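Local coordinates for protein 3-dehydroquinate dehydratase (Geobacillus kaustophilus, PDB 2YR1) that probably catalyses the cis-dehydration of 3-dehydroquinate to 3-dehydroshikimate, the third step of the chorismate pathway, through a Schiff-base intermediate, at residues A[166-180]-A[199-212]. Numbering follows the deposited sequence.
Sequences ERYGADIAKVAVMPK and LAIPLITMAMGGLG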
loop_
_atom_site.group_PDB
_atom_site.type_symbol
_atom_site.label_atom_id
_atom_site.label_comp_id
_atom_site.label_asym_id
_atom_site.label_seq_id
_atom_site.Cartn_x
_atom_site.Cartn_y
_atom_site.Cartn_z
ATOM N N GLU A 166 25.020 -3.308 6.601
ATOM C CA GLU A 166 25.115 -3.821 7.954
ATOM C C GLU A 166 26.532 -4.353 8.170
ATOM O O GLU A 166 27.100 -4.151 9.227
ATOM C CB GLU A 166 24.087 -4.937 8.199
ATOM C CG GLU A 166 24.156 -5.514 9.619
ATOM C CD GLU A 166 23.212 -6.691 9.807
ATOM O OE1 GLU A 166 23.236 -7.610 8.968
ATOM O OE2 GLU A 166 22.445 -6.691 10.786
ATOM N N ARG A 167 27.098 -5.016 7.165
ATOM C CA ARG A 167 28.470 -5.539 7.270
ATOM C C ARG A 167 29.481 -4.416 7.584
ATOM O O ARG A 167 30.443 -4.629 8.339
ATOM C CB ARG A 167 28.898 -6.220 5.968
ATOM C CG ARG A 167 28.044 -7.395 5.536
ATOM C CD ARG A 167 28.797 -8.709 5.644
ATOM N NE ARG A 167 27.982 -9.838 5.207
ATOM C CZ ARG A 167 27.595 -10.057 3.950
ATOM N NH1 ARG A 167 27.948 -9.224 2.975
ATOM N NH2 ARG A 167 26.839 -11.108 3.671
ATOM N N TYR A 168 29.264 -3.229 7.011
ATOM C CA TYR A 168 30.159 -2.087 7.236
ATOM C C TYR A 168 29.917 -1.348 8.548
ATOM O O TYR A 168 30.522 -0.309 8.801
ATOM C CB TYR A 168 30.062 -1.085 6.082
ATOM C CG TYR A 168 30.746 -1.521 4.810
ATOM C CD1 TYR A 168 30.043 -1.582 3.606
ATOM C CD2 TYR A 168 32.110 -1.833 4.792
ATOM C CE1 TYR A 168 30.669 -1.938 2.421
ATOM C CE2 TYR A 168 32.754 -2.194 3.600
ATOM C CZ TYR A 168 32.021 -2.241 2.419
ATOM O OH TYR A 168 32.634 -2.571 1.227
ATOM N N GLY A 169 29.014 -1.864 9.373
ATOM C CA GLY A 169 28.757 -1.233 10.650
ATOM C C GLY A 169 27.601 -0.260 10.718
ATOM O O GLY A 169 27.470 0.474 11.695
ATOM N N ALA A 170 26.754 -0.239 9.697
ATOM C CA ALA A 170 25.619 0.670 9.716
ATOM C C ALA A 170 24.690 0.437 10.905
ATOM O O ALA A 170 24.527 -0.696 11.383
ATOM C CB ALA A 170 24.823 0.535 8.413
ATOM N N ASP A 171 24.085 1.513 11.392
ATOM C CA ASP A 171 23.118 1.407 12.465
ATOM C C ASP A 171 21.751 1.286 11.798
ATOM O O ASP A 171 20.805 0.726 12.362
ATOM C CB ASP A 171 23.148 2.641 13.365
ATOM C CG ASP A 171 24.396 2.691 14.254
ATOM O OD1 ASP A 171 24.660 1.699 14.962
ATOM O OD2 ASP A 171 25.105 3.710 14.235
ATOM N N ILE A 172 21.671 1.826 10.585
ATOM C CA ILE A 172 20.454 1.803 9.785
ATOM C C ILE A 172 20.889 1.660 8.335
ATOM O O ILE A 172 21.815 2.333 7.901
ATOM C CB ILE A 172 19.655 3.125 9.920
ATOM C CG1 ILE A 172 19.224 3.317 11.373
ATOM C CG2 ILE A 172 18.470 3.120 8.963
ATOM C CD1 ILE A 172 18.348 4.533 11.610
ATOM N N ALA A 173 20.224 0.771 7.600
ATOM C CA ALA A 173 20.536 0.536 6.194
ATOM C C ALA A 173 19.478 1.217 5.339
ATOM O O ALA A 173 18.280 1.067 5.602
ATOM C CB ALA A 173 20.542 -0.954 5.908
ATOM N N LYS A 174 19.898 1.970 4.325
ATOM C CA LYS A 174 18.914 2.644 3.485
ATOM C C LYS A 174 19.096 2.410 1.985
ATOM O O LYS A 174 20.213 2.485 1.469
ATOM C CB LYS A 174 18.922 4.151 3.783
ATOM C CG LYS A 174 18.032 4.987 2.852
ATOM C CD LYS A 174 18.138 6.488 3.135
ATOM C CE LYS A 174 17.401 7.272 2.061
ATOM N NZ LYS A 174 17.838 8.685 1.946
ATOM N N VAL A 175 18.006 2.078 1.291
ATOM C CA VAL A 175 18.058 1.907 -0.166
ATOM C C VAL A 175 16.844 2.571 -0.829
ATOM O O VAL A 175 15.703 2.367 -0.405
ATOM C CB VAL A 175 18.070 0.413 -0.632
ATOM C CG1 VAL A 175 19.343 -0.307 -0.154
ATOM C CG2 VAL A 175 16.851 -0.299 -0.117
ATOM N N ALA A 176 17.086 3.378 -1.859
ATOM C CA ALA A 176 15.969 3.998 -2.577
ATOM C C ALA A 176 16.084 3.648 -4.070
ATOM O O ALA A 176 17.187 3.560 -4.610
ATOM C CB ALA A 176 15.963 5.529 -2.358
ATOM N N VAL A 177 14.957 3.425 -4.735
ATOM C CA VAL A 177 14.973 3.097 -6.145
ATOM C C VAL A 177 13.953 3.916 -6.926
ATOM O O VAL A 177 13.039 4.507 -6.342
ATOM C CB VAL A 177 14.689 1.587 -6.406
ATOM C CG1 VAL A 177 15.778 0.721 -5.770
ATOM C CG2 VAL A 177 13.299 1.200 -5.851
ATOM N N MET A 178 14.133 3.959 -8.245
ATOM C CA MET A 178 13.208 4.683 -9.131
ATOM C C MET A 178 12.490 3.616 -9.923
ATOM O O MET A 178 13.080 2.973 -10.809
ATOM C CB MET A 178 13.944 5.601 -10.094
ATOM C CG MET A 178 12.989 6.432 -10.943
ATOM S SD MET A 178 12.188 7.639 -9.919
ATOM C CE MET A 178 13.068 9.148 -10.439
ATOM N N PRO A 179 11.209 3.380 -9.602
ATOM C CA PRO A 179 10.444 2.351 -10.316
ATOM C C PRO A 179 10.031 2.837 -11.702
ATOM O O PRO A 179 9.791 4.011 -11.897
ATOM C CB PRO A 179 9.243 2.132 -9.398
ATOM C CG PRO A 179 8.976 3.492 -8.896
ATOM C CD PRO A 179 10.374 4.033 -8.576
ATOM N N LYS A 180 9.927 1.923 -12.646
ATOM C CA LYS A 180 9.528 2.292 -13.997
ATOM C C LYS A 180 8.243 1.544 -14.297
ATOM O O LYS A 180 7.661 1.670 -15.378
ATOM C CB LYS A 180 10.626 1.908 -14.992
ATOM C CG LYS A 180 11.947 2.628 -14.768
ATOM C CD LYS A 180 11.772 4.133 -14.790
ATOM C CE LYS A 180 13.087 4.867 -14.575
ATOM N NZ LYS A 180 14.023 4.651 -15.706
ATOM N N LEU A 199 18.550 -8.911 8.413
ATOM C CA LEU A 199 19.344 -7.967 9.203
ATOM C C LEU A 199 18.877 -7.750 10.638
ATOM O O LEU A 199 17.708 -7.932 10.965
ATOM C CB LEU A 199 19.411 -6.600 8.505
ATOM C CG LEU A 199 19.753 -6.573 7.015
ATOM C CD1 LEU A 199 20.285 -5.203 6.655
ATOM C CD2 LEU A 199 20.762 -7.638 6.682
ATOM N N ALA A 200 19.803 -7.342 11.502
ATOM C CA ALA A 200 19.455 -7.103 12.896
ATOM C C ALA A 200 19.166 -5.626 13.141
ATOM O O ALA A 200 18.655 -5.262 14.203
ATOM C CB ALA A 200 20.598 -7.582 13.817
ATOM N N ILE A 201 19.466 -4.776 12.156
ATOM C CA ILE A 201 19.272 -3.327 12.300
ATOM C C ILE A 201 18.068 -2.810 11.488
ATOM O O ILE A 201 17.569 -3.506 10.605
ATOM C CB ILE A 201 20.528 -2.564 11.828
ATOM C CG1 ILE A 201 20.743 -2.820 10.333
ATOM C CG2 ILE A 201 21.759 -3.014 12.624
ATOM C CD1 ILE A 201 21.887 -1.992 9.695
ATOM N N PRO A 202 17.581 -1.597 11.804
ATOM C CA PRO A 202 16.439 -0.995 11.092
ATOM C C PRO A 202 16.772 -0.761 9.619
ATOM O O PRO A 202 17.936 -0.602 9.253
ATOM C CB PRO A 202 16.211 0.325 11.842
ATOM C CG PRO A 202 16.629 -0.042 13.267
ATOM C CD PRO A 202 17.910 -0.816 13.021
ATOM N N LEU A 203 15.735 -0.714 8.792
ATOM C CA LEU A 203 15.856 -0.518 7.354
ATOM C C LEU A 203 15.017 0.685 6.909
ATOM O O LEU A 203 13.955 0.959 7.476
ATOM C CB LEU A 203 15.306 -1.758 6.644
ATOM C CG LEU A 203 16.156 -2.921 6.145
ATOM C CD1 LEU A 203 17.424 -3.069 6.947
ATOM C CD2 LEU A 203 15.300 -4.172 6.172
ATOM N N ILE A 204 15.500 1.401 5.901
ATOM C CA ILE A 204 14.751 2.529 5.332
ATOM C C ILE A 204 14.754 2.286 3.853
ATOM O O ILE A 204 15.816 2.287 3.227
ATOM C CB ILE A 204 15.412 3.891 5.557
ATOM C CG1 ILE A 204 15.585 4.163 7.048
ATOM C CG2 ILE A 204 14.557 5.011 4.916
ATOM C CD1 ILE A 204 16.401 5.431 7.313
ATOM N N THR A 205 13.576 2.069 3.279
ATOM C CA THR A 205 13.504 1.836 1.849
ATOM C C THR A 205 12.378 2.656 1.245
ATOM O O THR A 205 11.425 3.048 1.938
ATOM C CB THR A 205 13.224 0.346 1.494
ATOM O OG1 THR A 205 11.907 -0.004 1.918
ATOM C CG2 THR A 205 14.253 -0.600 2.135
ATOM N N MET A 206 12.498 2.918 -0.051
ATOM C CA MET A 206 11.478 3.654 -0.786
ATOM C C MET A 206 11.658 3.540 -2.296
ATOM O O MET A 206 12.771 3.335 -2.799
ATOM C CB MET A 206 11.472 5.153 -0.406
ATOM C CG MET A 206 12.798 5.879 -0.617
ATOM S SD MET A 206 13.892 5.727 0.822
ATOM C CE MET A 206 13.326 7.073 1.863
ATOM N N ALA A 207 10.539 3.621 -3.001
ATOM C CA ALA A 207 10.528 3.661 -4.461
ATOM C C ALA A 207 10.096 5.127 -4.588
ATOM O O ALA A 207 9.123 5.554 -3.944
ATOM C CB ALA A 207 9.454 2.735 -5.043
ATOM N N MET A 208 10.834 5.901 -5.371
ATOM C CA MET A 208 10.544 7.323 -5.543
ATOM C C MET A 208 9.487 7.525 -6.612
ATOM O O MET A 208 8.982 6.554 -7.157
ATOM C CB MET A 208 11.835 8.036 -5.927
ATOM C CG MET A 208 12.937 7.819 -4.892
ATOM S SD MET A 208 14.478 8.612 -5.350
ATOM C CE MET A 208 15.166 7.339 -6.462
ATOM N N GLY A 209 9.158 8.787 -6.911
ATOM C CA GLY A 209 8.161 9.072 -7.930
ATOM C C GLY A 209 6.717 8.751 -7.556
ATOM O O GLY A 209 6.435 8.242 -6.458
ATOM N N GLY A 210 5.798 9.021 -8.487
ATOM C CA GLY A 210 4.383 8.792 -8.230
ATOM C C GLY A 210 4.112 7.315 -8.034
ATOM O O GLY A 210 3.339 6.903 -7.169
ATOM N N LEU A 211 4.771 6.523 -8.863
ATOM C CA LEU A 211 4.653 5.077 -8.830
ATOM C C LEU A 211 5.005 4.548 -7.451
ATOM O O LEU A 211 4.390 3.603 -6.971
ATOM C CB LEU A 211 5.599 4.481 -9.861
ATOM C CG LEU A 211 5.077 3.465 -10.868
ATOM C CD1 LEU A 211 3.608 3.702 -11.175
ATOM C CD2 LEU A 211 5.937 3.573 -12.114
ATOM N N GLY A 212 5.996 5.164 -6.817
ATOM C CA GLY A 212 6.425 4.718 -5.506
ATOM C C GLY A 212 5.716 5.301 -4.294
ATOM O O GLY A 212 6.088 5.002 -3.156
#
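E166 meets L199, A200 and I201 where the end of helix 155-167 borders the loop that leads into strand 203-207. Its CB lies 4.0 Å from CD1 of I201, with CD1 of L199 almost as near, and CG still rests on that isoleucine methyl. CG sits anti to the backbone N (chi1 180°) and the chain runs on extended, which carries the carboxylate past both hydrophobic residues. There OE1 lies against CD2 of L199, while OE2 accepts the N-H of A200 (OE2 to N 2.8 Å) from the syn side, 24° off the carboxylate plane and nearly straight at the hydrogen (171°). With an alanine here, the A200 N-H would probably lose this acceptor and CD2 of L199 its carboxylate neighbour, although the CB contacts would remain.

Beyond this end, strands 172-177 and 203-207 pair in parallel register, the staggered bonds including I204 N to A173 O (2.8 Å) and V175 N to I204 O (2.9 Å). Together with helix 182-198 they form a beta-alpha-beta unit of the TIM barrel. V175 and T205 point the same way, toward the helices, and their CG2 methyls press together at 3.5 Å, tighter than usual. On the other face K174 reaches inward: its CG packs on CB of I204, and its CE comes 4.0 Å from SD of M206. K174, the predicted Schiff-base lysine, brings its side chain close to those of H147 and R86. I204 and M206 thus line one side of its aliphatic stem, and strand 141-148 touches it as well. The pair illustrates the TIM-barrel principle: outward side chains such as V175 pack on helices, while inward ones build the active site, consistent with K174 presenting its amine to substrate.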